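Local structure of aminopeptidase-like protein (Chaetomium thermophilum, 5JM6) at residues D91-K96 with I358-E363; G101-T106 with I113-G118; Q380-S385 with M470-A475; L332-D337 with N352-T357. The protein probably acts as a zinc-dependent aminopeptidase of the M18 family and assembles into a dodecamer linked to the Cvt pathway of selective autophagy. All coordinates share one frame; numbering follows the deposited sequence.

In the fold
From the N terminus, contact 1 opens first: the loop at 91-96 waits for helix 353-368 and closes on it some 260 residues later. Contact 2, a beta hairpin, falls within that span, and so does contact 4, where strand 330-336 meets the start of the same helix; the two follow each other in series. Contact 3 opens only after contact 1 has closed, joining helix 380-383 to the entrance of strand 473-481. No two of the loops cross. Contacts 2, 3 and 4 all reach one mixed sheet, in which strands 111-117 and 330-336 are neighbours. Helix 353-368 lies along it and serves contacts 1 and 4; I113 of contact 2 and M470 of contact 3 pack against it.

Contact 1 (D91-K96 with I358-E363); sequences DSWTGK and IERILE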
# COMPACT_ATOMS: atom_id res chain seq x y z
N ASP A 91 33.68 -39.16 -42.26
CA ASP A 91 34.00 -40.45 -42.86
C ASP A 91 32.83 -41.44 -42.83
O ASP A 91 31.94 -41.33 -42.00
CB ASP A 91 35.21 -41.08 -42.17
CG ASP A 91 36.42 -40.16 -42.16
OD1 ASP A 91 37.35 -40.41 -41.37
OD2 ASP A 91 36.42 -39.17 -42.92
N SER A 92 32.86 -42.40 -43.75
CA SER A 92 31.88 -43.48 -43.75
C SER A 92 32.28 -44.56 -42.75
O SER A 92 33.43 -44.99 -42.72
CB SER A 92 31.74 -44.08 -45.15
OG SER A 92 30.81 -45.14 -45.17
N TRP A 93 31.34 -44.97 -41.90
CA TRP A 93 31.62 -46.04 -40.94
C TRP A 93 31.12 -47.40 -41.39
O TRP A 93 31.40 -48.41 -40.73
CB TRP A 93 30.96 -45.75 -39.58
CG TRP A 93 31.15 -44.37 -39.04
CD1 TRP A 93 32.05 -43.44 -39.45
CD2 TRP A 93 30.40 -43.78 -37.98
NE1 TRP A 93 31.90 -42.29 -38.71
CE2 TRP A 93 30.90 -42.47 -37.79
CE3 TRP A 93 29.35 -44.22 -37.16
CZ2 TRP A 93 30.39 -41.61 -36.83
CZ3 TRP A 93 28.85 -43.36 -36.20
CH2 TRP A 93 29.37 -42.07 -36.05
N THR A 94 30.40 -47.45 -42.50
CA THR A 94 29.60 -48.64 -42.81
C THR A 94 30.44 -49.90 -42.99
O THR A 94 29.91 -51.01 -42.96
CB THR A 94 28.73 -48.43 -44.07
OG1 THR A 94 29.52 -47.85 -45.12
CG2 THR A 94 27.55 -47.51 -43.76
N GLY A 95 31.74 -49.73 -43.20
CA GLY A 95 32.65 -50.87 -43.12
C GLY A 95 33.06 -51.30 -41.72
O GLY A 95 32.88 -52.45 -41.34
N LYS A 96 33.53 -50.33 -40.93
CA LYS A 96 34.43 -50.56 -39.79
C LYS A 96 33.98 -51.30 -38.54
O LYS A 96 34.82 -51.74 -37.76
CB LYS A 96 34.92 -49.24 -39.22
CG LYS A 96 35.31 -48.14 -40.13
CD LYS A 96 36.16 -47.24 -39.25
CE LYS A 96 35.88 -45.78 -39.43
NZ LYS A 96 36.89 -45.28 -40.37
N ILE A 358 23.42 -43.51 -33.40
CA ILE A 358 22.91 -44.86 -33.21
C ILE A 358 22.48 -45.47 -34.54
O ILE A 358 22.79 -46.63 -34.82
CB ILE A 358 21.73 -44.87 -32.21
CG1 ILE A 358 22.25 -44.52 -30.82
CG2 ILE A 358 21.02 -46.22 -32.22
CD1 ILE A 358 21.47 -45.12 -29.68
N GLU A 359 21.79 -44.69 -35.37
CA GLU A 359 21.36 -45.18 -36.67
C GLU A 359 22.56 -45.57 -37.53
O GLU A 359 22.56 -46.61 -38.18
CB GLU A 359 20.50 -44.13 -37.39
CG GLU A 359 19.20 -43.82 -36.66
CD GLU A 359 18.31 -42.86 -37.42
OE1 GLU A 359 18.54 -42.65 -38.64
OE2 GLU A 359 17.37 -42.30 -36.81
N ARG A 360 23.60 -44.73 -37.51
CA ARG A 360 24.83 -45.02 -38.24
C ARG A 360 25.47 -46.33 -37.81
O ARG A 360 25.90 -47.12 -38.65
CB ARG A 360 25.83 -43.89 -38.04
CG ARG A 360 25.64 -42.68 -38.91
CD ARG A 360 27.01 -42.31 -39.42
NE ARG A 360 27.26 -40.87 -39.42
CZ ARG A 360 28.37 -40.33 -39.91
NH1 ARG A 360 29.29 -41.11 -40.45
NH2 ARG A 360 28.54 -39.02 -39.88
N ILE A 361 25.55 -46.55 -36.50
CA ILE A 361 26.11 -47.78 -35.96
C ILE A 361 25.32 -48.98 -36.46
O ILE A 361 25.89 -49.95 -36.95
CB ILE A 361 26.12 -47.79 -34.42
CG1 ILE A 361 26.92 -46.60 -33.88
CG2 ILE A 361 26.70 -49.09 -33.90
CD1 ILE A 361 26.70 -46.36 -32.40
N LEU A 362 24.00 -48.90 -36.33
CA LEU A 362 23.14 -50.00 -36.72
C LEU A 362 23.21 -50.27 -38.22
O LEU A 362 23.33 -51.42 -38.64
CB LEU A 362 21.69 -49.71 -36.30
CG LEU A 362 20.68 -50.78 -36.71
CD1 LEU A 362 21.10 -52.14 -36.19
CD2 LEU A 362 19.31 -50.40 -36.19
N GLU A 363 23.16 -49.22 -39.03
CA GLU A 363 23.26 -49.38 -40.48
C GLU A 363 24.61 -49.99 -40.87
O GLU A 363 24.70 -50.74 -41.83
CB GLU A 363 23.07 -48.05 -41.20
CG GLU A 363 23.26 -48.15 -42.70
CD GLU A 363 23.76 -46.86 -43.30
OE1 GLU A 363 24.67 -46.25 -42.70
OE2 GLU A 363 23.25 -46.46 -44.36
O HOH W 1 28.67 -44.06 -41.61
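I358 turns its side chain away from the 91-96 loop, toward M129 of strand 127-133, so the helix holds the sheet on one flank and the loop on another. R360 carries the contact. Its CG is anti to the carbonyl carbon (chi1 -81°), and bends at chi2 and chi3 lay the chain across W93 at about a right angle. CB lies above the rim of the six-membered ring, 3.6 Å from W93 CZ3. CD sits over the ring face, a CH-pi contact with its centroid at 3.8 Å. The guanidinium then lies nearly flat on the indole in a cation-pi stack, R360 CZ standing 4.2 Å from the six-membered centroid with the planes 24° apart. This stack pins a loop of the sheet's edge region to helix 353-368. At the guanidinium edge, in its plane, R360 NH1 donates to D91 O at 3.1 Å, nearly along the C=O axis but with a bent N-H angle of 139°. A water accepts from both R360 NH1 and W93 N, while R360 NH2 bonds A89 O, so several bonds fix the rotation of the group. The indole is held too: W93 NE1 donates to P88 O; it and R360 NH1, both donors, make no bond. I361 comes to the ring from its edge, CG1 lying 4.4 Å from W93 CZ3. E363, with CG anti to the backbone N, reaches back so that OE1 lies 3.3 Å from T94 CG2. T94 OG1 turns instead to S92 OG, donating a hydrogen bond of 3.0 Å.

Contact 2 (G101-T106 with I113-G118); sequences GKYFTT and IAFTVG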
# COMPACT_ATOMS: atom_id res chain seq x y z
N GLY A 101 34.30 -54.35 -30.54
CA GLY A 101 34.97 -53.09 -30.81
C GLY A 101 34.59 -52.00 -29.83
O GLY A 101 33.55 -52.07 -29.18
N LYS A 102 35.44 -50.98 -29.72
CA LYS A 102 35.19 -49.86 -28.81
C LYS A 102 35.45 -48.54 -29.51
O LYS A 102 36.51 -48.34 -30.10
CB LYS A 102 36.05 -50.00 -27.55
CG LYS A 102 36.00 -51.39 -26.92
CD LYS A 102 36.83 -51.51 -25.65
CE LYS A 102 38.30 -51.21 -25.89
NZ LYS A 102 39.11 -51.56 -24.70
N TYR A 103 34.47 -47.63 -29.46
CA TYR A 103 34.51 -46.43 -30.29
C TYR A 103 34.05 -45.17 -29.56
O TYR A 103 33.49 -45.25 -28.46
CB TYR A 103 33.65 -46.64 -31.54
CG TYR A 103 33.94 -47.94 -32.26
CD1 TYR A 103 34.97 -48.03 -33.19
CD2 TYR A 103 33.19 -49.08 -32.00
CE1 TYR A 103 35.24 -49.21 -33.84
CE2 TYR A 103 33.46 -50.27 -32.65
CZ TYR A 103 34.48 -50.33 -33.57
OH TYR A 103 34.75 -51.52 -34.22
N PHE A 104 34.30 -44.02 -30.16
CA PHE A 104 33.73 -42.76 -29.70
C PHE A 104 33.62 -41.74 -30.83
O PHE A 104 34.33 -41.84 -31.84
CB PHE A 104 34.54 -42.17 -28.54
CG PHE A 104 35.88 -41.61 -28.94
CD1 PHE A 104 37.00 -42.41 -28.96
CD2 PHE A 104 36.02 -40.26 -29.28
CE1 PHE A 104 38.24 -41.90 -29.32
CE2 PHE A 104 37.25 -39.75 -29.64
CZ PHE A 104 38.36 -40.56 -29.65
N THR A 105 32.74 -40.77 -30.66
CA THR A 105 32.58 -39.70 -31.63
C THR A 105 32.38 -38.36 -30.91
O THR A 105 31.91 -38.31 -29.78
CB THR A 105 31.40 -40.00 -32.60
OG1 THR A 105 31.73 -41.14 -33.39
CG2 THR A 105 31.12 -38.83 -33.54
N THR A 106 32.77 -37.29 -31.59
CA THR A 106 32.85 -35.96 -31.04
C THR A 106 32.05 -34.97 -31.88
O THR A 106 31.95 -35.12 -33.09
CB THR A 106 34.33 -35.52 -30.95
OG1 THR A 106 34.93 -36.10 -29.78
CG2 THR A 106 34.49 -34.01 -30.91
N ILE A 113 30.22 -39.10 -27.53
CA ILE A 113 29.49 -40.35 -27.36
C ILE A 113 30.46 -41.52 -27.49
O ILE A 113 31.09 -41.69 -28.53
CB ILE A 113 28.37 -40.51 -28.40
CG1 ILE A 113 27.31 -39.42 -28.22
CG2 ILE A 113 27.74 -41.89 -28.32
CD1 ILE A 113 26.31 -39.35 -29.35
N ALA A 114 30.59 -42.31 -26.42
CA ALA A 114 31.47 -43.46 -26.43
C ALA A 114 30.68 -44.74 -26.21
O ALA A 114 29.72 -44.76 -25.43
CB ALA A 114 32.55 -43.32 -25.37
N PHE A 115 31.06 -45.81 -26.89
CA PHE A 115 30.33 -47.07 -26.77
C PHE A 115 31.20 -48.29 -27.05
O PHE A 115 32.21 -48.21 -27.75
CB PHE A 115 29.11 -47.07 -27.70
CG PHE A 115 29.45 -46.95 -29.16
CD1 PHE A 115 29.70 -45.72 -29.74
CD2 PHE A 115 29.51 -48.08 -29.97
CE1 PHE A 115 30.01 -45.61 -31.08
CE2 PHE A 115 29.82 -47.98 -31.32
CZ PHE A 115 30.07 -46.74 -31.87
N THR A 116 30.79 -49.42 -26.48
CA THR A 116 31.40 -50.71 -26.77
C THR A 116 30.36 -51.66 -27.35
O THR A 116 29.22 -51.70 -26.88
CB THR A 116 32.03 -51.37 -25.53
OG1 THR A 116 30.99 -51.86 -24.67
CG2 THR A 116 32.88 -50.37 -24.77
N VAL A 117 30.76 -52.41 -28.36
CA VAL A 117 29.87 -53.37 -29.01
C VAL A 117 30.13 -54.76 -28.45
O VAL A 117 31.25 -55.26 -28.52
CB VAL A 117 30.08 -53.38 -30.53
CG1 VAL A 117 29.02 -54.21 -31.22
CG2 VAL A 117 30.09 -51.95 -31.07
N GLY A 118 29.11 -55.39 -27.88
CA GLY A 118 29.26 -56.72 -27.32
C GLY A 118 29.68 -57.73 -28.37
O GLY A 118 29.34 -57.59 -29.54
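A beta hairpin formed by strands 102-107 and 111-117 makes this contact, the two short segments running at 167° to each other. Y103 and F115 form a hydrogen-bonded antiparallel pair. Y103 N reaches F115 O at 2.9 Å in an almost straight bond along the C=O axis, whereas F115 N approaches Y103 O from above the carbonyl plane. T105 and I113 are the next such pair, with T105 N to I113 O at 2.8 Å, and V117 N to G101 O at 2.9 Å ties the open end. Between Y103-F115 and T105-I113, the non-hydrogen-bonded pair F104 and A114 brings CA of F104 to 3.1 Å from I113 O, a CA-H...O contact. The hairpin belongs to the large mixed sheet: F104 bonds to V85 and L87 on one flank, A114 to V333 on the other. Helix 353-368 packs on the face bearing Y103, T105, I113 and F115; helix 68-81 packs on the face of F104 and A114. On the first face, F115 takes the crowded position between backbone N and carbonyl carbon (chi1 62°). Its ring thereby swings across to its partner, and Y103 CB sits over the face, 3.6 Å from F115 CZ. The two rings cross obliquely, Y103 CD2 coming 3.6 Å from F115 CE2. V117 CG2 approaches the Y103 ring at its edge, 4.1 Å from CE2, while Y103 OH is hydrogen-bonded to V98 N.

Contact 3 (Q380-S385 with M470-A475); sequences QTYARS and MGVKAA
T381 O is gripped twice, by R384 N at 3.1 Å and by S385 OG at 2.8 Å, the hydroxyl arriving from above the carbonyl plane. S385 OG is also hydrogen-bonded to I127 N, so the buried hydroxyl links the end of the short, weakly bonded helix 380-383 to the start of strand 127-133. The contact is a Met-aromatic one set where two chain segments enter neighbouring parallel strands of the mixed sheet: helix 380-383 leads into strand 386-394, and helix 466-470 turns at G471, with positive phi, into strand 473-481. Y382 CG is anti to the carbonyl carbon (chi1 -76°), which directs the ring at the second segment. M470 crosses it at about a right angle, its CB over the centre of the face in a CH-pi contact, 3.7 Å from the ring centroid. The chain bends at chi3 and brings the methyl back, M470 CE lying 3.4 Å from Y382 CE1. SD itself stands obliquely to the ring. On the backbone side, M470 O receives a weak hydrogen bond from N352 ND2 of a third subunit, and G471 O bonds R346 NE of that subunit, placing the turn at a subunit interface. V472 divides its methyls between two partners: CG1 lies alongside S385 CB at 3.8 Å, and CG2 meets the Y382 ring obliquely, 3.6 Å from CD1.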
# COMPACT_ATOMS: atom_id res chain seq x y z
N GLN A 380 13.18 -52.13 -33.25
CA GLN A 380 13.37 -53.40 -32.59
C GLN A 380 14.53 -53.18 -31.64
O GLN A 380 14.53 -53.63 -30.50
CB GLN A 380 13.66 -54.54 -33.57
CG GLN A 380 12.49 -54.96 -34.43
CD GLN A 380 12.79 -56.20 -35.25
OE1 GLN A 380 13.10 -57.26 -34.70
NE2 GLN A 380 12.70 -56.08 -36.57
N THR A 381 15.52 -52.45 -32.13
CA THR A 381 16.66 -52.04 -31.33
C THR A 381 16.21 -51.17 -30.16
O THR A 381 16.53 -51.45 -29.01
CB THR A 381 17.70 -51.27 -32.16
OG1 THR A 381 18.14 -52.09 -33.25
CG2 THR A 381 18.90 -50.90 -31.30
N TYR A 382 15.45 -50.12 -30.47
CA TYR A 382 14.98 -49.20 -29.43
C TYR A 382 14.11 -49.93 -28.40
O TYR A 382 14.21 -49.65 -27.20
CB TYR A 382 14.21 -48.04 -30.06
CG TYR A 382 15.10 -47.00 -30.73
CD1 TYR A 382 16.39 -46.76 -30.27
CD2 TYR A 382 14.64 -46.25 -31.81
CE1 TYR A 382 17.20 -45.81 -30.88
CE2 TYR A 382 15.45 -45.30 -32.42
CZ TYR A 382 16.73 -45.09 -31.95
OH TYR A 382 17.53 -44.14 -32.55
N ALA A 383 13.30 -50.88 -28.85
CA ALA A 383 12.41 -51.62 -27.95
C ALA A 383 13.17 -52.52 -26.98
O ALA A 383 12.64 -52.91 -25.95
CB ALA A 383 11.41 -52.44 -28.75
N ARG A 384 14.40 -52.88 -27.34
CA ARG A 384 15.24 -53.69 -26.46
C ARG A 384 16.20 -52.84 -25.64
O ARG A 384 17.07 -53.37 -24.94
CB ARG A 384 16.00 -54.74 -27.27
CG ARG A 384 15.09 -55.68 -28.05
CD ARG A 384 15.83 -56.88 -28.59
NE ARG A 384 15.42 -57.18 -29.96
CZ ARG A 384 14.51 -58.10 -30.30
NH1 ARG A 384 13.92 -58.82 -29.36
NH2 ARG A 384 14.21 -58.29 -31.57
N SER A 385 16.06 -51.53 -25.74
CA SER A 385 17.00 -50.64 -25.08
C SER A 385 16.47 -50.06 -23.77
O SER A 385 15.31 -50.24 -23.42
CB SER A 385 17.39 -49.50 -26.02
OG SER A 385 18.06 -49.99 -27.17
N MET A 470 13.73 -41.19 -29.32
CA MET A 470 13.95 -42.58 -29.70
C MET A 470 12.92 -43.60 -29.20
O MET A 470 13.03 -44.79 -29.52
CB MET A 470 15.34 -43.00 -29.24
CG MET A 470 16.38 -41.97 -29.56
SD MET A 470 17.77 -42.14 -28.44
CE MET A 470 18.81 -43.15 -29.46
N GLY A 471 11.95 -43.16 -28.41
CA GLY A 471 10.96 -44.07 -27.86
C GLY A 471 11.55 -45.18 -27.01
O GLY A 471 11.03 -46.30 -26.97
N VAL A 472 12.65 -44.87 -26.33
CA VAL A 472 13.36 -45.84 -25.51
C VAL A 472 12.87 -45.78 -24.07
O VAL A 472 12.56 -44.71 -23.55
CB VAL A 472 14.89 -45.60 -25.56
CG1 VAL A 472 15.63 -46.49 -24.58
CG2 VAL A 472 15.41 -45.81 -26.97
N LYS A 473 12.76 -46.94 -23.45
CA LYS A 473 12.40 -47.04 -22.06
C LYS A 473 13.47 -46.31 -21.24
O LYS A 473 14.65 -46.41 -21.54
CB LYS A 473 12.26 -48.52 -21.71
CG LYS A 473 11.15 -48.88 -20.80
CD LYS A 473 10.26 -47.72 -20.49
CE LYS A 473 9.69 -47.90 -19.10
NZ LYS A 473 8.64 -48.94 -19.04
N ALA A 474 13.05 -45.54 -20.24
CA ALA A 474 13.98 -44.59 -19.62
C ALA A 474 13.66 -44.26 -18.16
O ALA A 474 12.54 -44.46 -17.69
CB ALA A 474 14.03 -43.31 -20.44
N ALA A 475 14.66 -43.74 -17.46
CA ALA A 475 14.50 -43.26 -16.09
C ALA A 475 15.40 -42.07 -15.84
O ALA A 475 16.46 -41.94 -16.46
CB ALA A 475 14.79 -44.37 -15.10

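Contact 4 (L332-D337 with N352-T357); sequences LVALFD and NFLPIT
This is an apolar helix-on-strand contact within the alpha/beta core, where the first turn of helix 353-368 packs on strand 330-336. The two short segments run at 146°, their axes 10.4 Å apart, as expected when a chain leaves a strand and a helix returns over the sheet. L354 is the main wedge. With CG anti to the backbone N (chi1 180°), it points its CD1 at the strand, meeting L332 tip to tip, CD2 of L332 at 3.6 Å. The same methyl lies 4.1 Å from A334 CB. F336 lies across L354 at about a right angle, offering its edge: CZ is 3.9 Å from L354 CB, which stands in the ring plane. The F353 ring crosses that of F336 obliquely, with CD2 4.1 Å from F336 CE1. Within the helix, F353 O accepts from both T357 N and T357 OG1. The F336 side chain is about 5 Å from that of the zinc ligand H133. Strand 111-117 flanks strand 330-336 on one side, with I113 touching L332 and F353; strand 127-133 flanks it on the other, with M129 against L332 and L354, and helix 466-470 adds L466 against F336.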
# COMPACT_ATOMS: atom_id res chain seq x y z
N LEU A 332 26.71 -47.80 -24.02
CA LEU A 332 26.94 -46.47 -24.56
C LEU A 332 26.80 -45.37 -23.51
O LEU A 332 25.92 -45.44 -22.65
CB LEU A 332 25.97 -46.22 -25.72
CG LEU A 332 26.03 -44.94 -26.57
CD1 LEU A 332 25.50 -45.23 -27.97
CD2 LEU A 332 25.24 -43.80 -25.94
N VAL A 333 27.66 -44.37 -23.59
CA VAL A 333 27.54 -43.18 -22.76
C VAL A 333 27.56 -41.94 -23.65
O VAL A 333 28.42 -41.80 -24.52
CB VAL A 333 28.67 -43.07 -21.71
CG1 VAL A 333 28.49 -41.82 -20.87
CG2 VAL A 333 28.70 -44.31 -20.83
N ALA A 334 26.58 -41.06 -23.45
CA ALA A 334 26.48 -39.83 -24.23
C ALA A 334 26.58 -38.61 -23.32
O ALA A 334 25.72 -38.40 -22.46
CB ALA A 334 25.17 -39.81 -25.01
N LEU A 335 27.63 -37.82 -23.51
CA LEU A 335 27.80 -36.60 -22.74
C LEU A 335 27.56 -35.39 -23.62
O LEU A 335 28.26 -35.19 -24.62
CB LEU A 335 29.20 -36.55 -22.12
CG LEU A 335 29.57 -37.74 -21.23
CD1 LEU A 335 30.93 -37.55 -20.58
CD2 LEU A 335 28.50 -37.98 -20.17
N PHE A 336 26.60 -34.56 -23.23
CA PHE A 336 26.12 -33.47 -24.06
C PHE A 336 26.50 -32.12 -23.49
O PHE A 336 26.82 -31.98 -22.32
CB PHE A 336 24.59 -33.51 -24.22
CG PHE A 336 24.08 -34.76 -24.87
CD1 PHE A 336 24.08 -34.88 -26.25
CD2 PHE A 336 23.58 -35.79 -24.11
CE1 PHE A 336 23.60 -36.03 -26.85
CE2 PHE A 336 23.10 -36.94 -24.70
CZ PHE A 336 23.11 -37.06 -26.07
N ASP A 337 26.48 -31.12 -24.37
CA ASP A 337 26.71 -29.74 -24.00
C ASP A 337 25.37 -29.00 -23.99
O ASP A 337 24.42 -29.43 -24.65
CB ASP A 337 27.69 -29.08 -24.98
CG ASP A 337 28.03 -27.65 -24.61
OD1 ASP A 337 27.67 -27.20 -23.50
OD2 ASP A 337 28.66 -26.97 -25.44
N ASN A 352 20.19 -33.83 -32.95
CA ASN A 352 20.47 -35.00 -33.80
C ASN A 352 21.46 -36.01 -33.24
O ASN A 352 21.40 -37.20 -33.57
CB ASN A 352 21.01 -34.50 -35.15
CG ASN A 352 20.58 -35.36 -36.32
OD1 ASN A 352 19.90 -36.37 -36.16
ND2 ASN A 352 20.98 -34.95 -37.52
N PHE A 353 22.37 -35.54 -32.38
CA PHE A 353 23.64 -36.22 -32.13
C PHE A 353 23.53 -37.71 -31.77
O PHE A 353 24.10 -38.55 -32.46
CB PHE A 353 24.39 -35.49 -31.02
CG PHE A 353 25.83 -35.91 -30.89
CD1 PHE A 353 26.51 -36.44 -31.97
CD2 PHE A 353 26.50 -35.78 -29.68
CE1 PHE A 353 27.83 -36.83 -31.86
CE2 PHE A 353 27.82 -36.17 -29.56
CZ PHE A 353 28.49 -36.70 -30.65
N LEU A 354 22.81 -38.04 -30.70
CA LEU A 354 22.72 -39.45 -30.29
C LEU A 354 21.86 -40.32 -31.23
O LEU A 354 22.26 -41.44 -31.54
CB LEU A 354 22.21 -39.57 -28.85
CG LEU A 354 22.08 -41.01 -28.35
CD1 LEU A 354 23.44 -41.69 -28.28
CD2 LEU A 354 21.38 -41.07 -27.00
N PRO A 355 20.67 -39.84 -31.66
CA PRO A 355 19.92 -40.70 -32.58
C PRO A 355 20.64 -41.00 -33.90
O PRO A 355 20.66 -42.16 -34.30
CB PRO A 355 18.65 -39.89 -32.84
CG PRO A 355 18.45 -39.14 -31.58
CD PRO A 355 19.84 -38.74 -31.15
N ILE A 356 21.22 -40.00 -34.56
CA ILE A 356 21.85 -40.24 -35.85
C ILE A 356 23.09 -41.13 -35.69
O ILE A 356 23.40 -41.94 -36.57
CB ILE A 356 22.22 -38.92 -36.58
CG1 ILE A 356 22.60 -39.21 -38.04
CG2 ILE A 356 23.34 -38.18 -35.87
CD1 ILE A 356 22.62 -37.98 -38.92
N THR A 357 23.78 -40.99 -34.56
CA THR A 357 24.93 -41.83 -34.28
C THR A 357 24.51 -43.29 -34.13
O THR A 357 25.16 -44.18 -34.67
CB THR A 357 25.67 -41.37 -33.00
OG1 THR A 357 26.29 -40.10 -33.24
CG2 THR A 357 26.73 -42.38 -32.60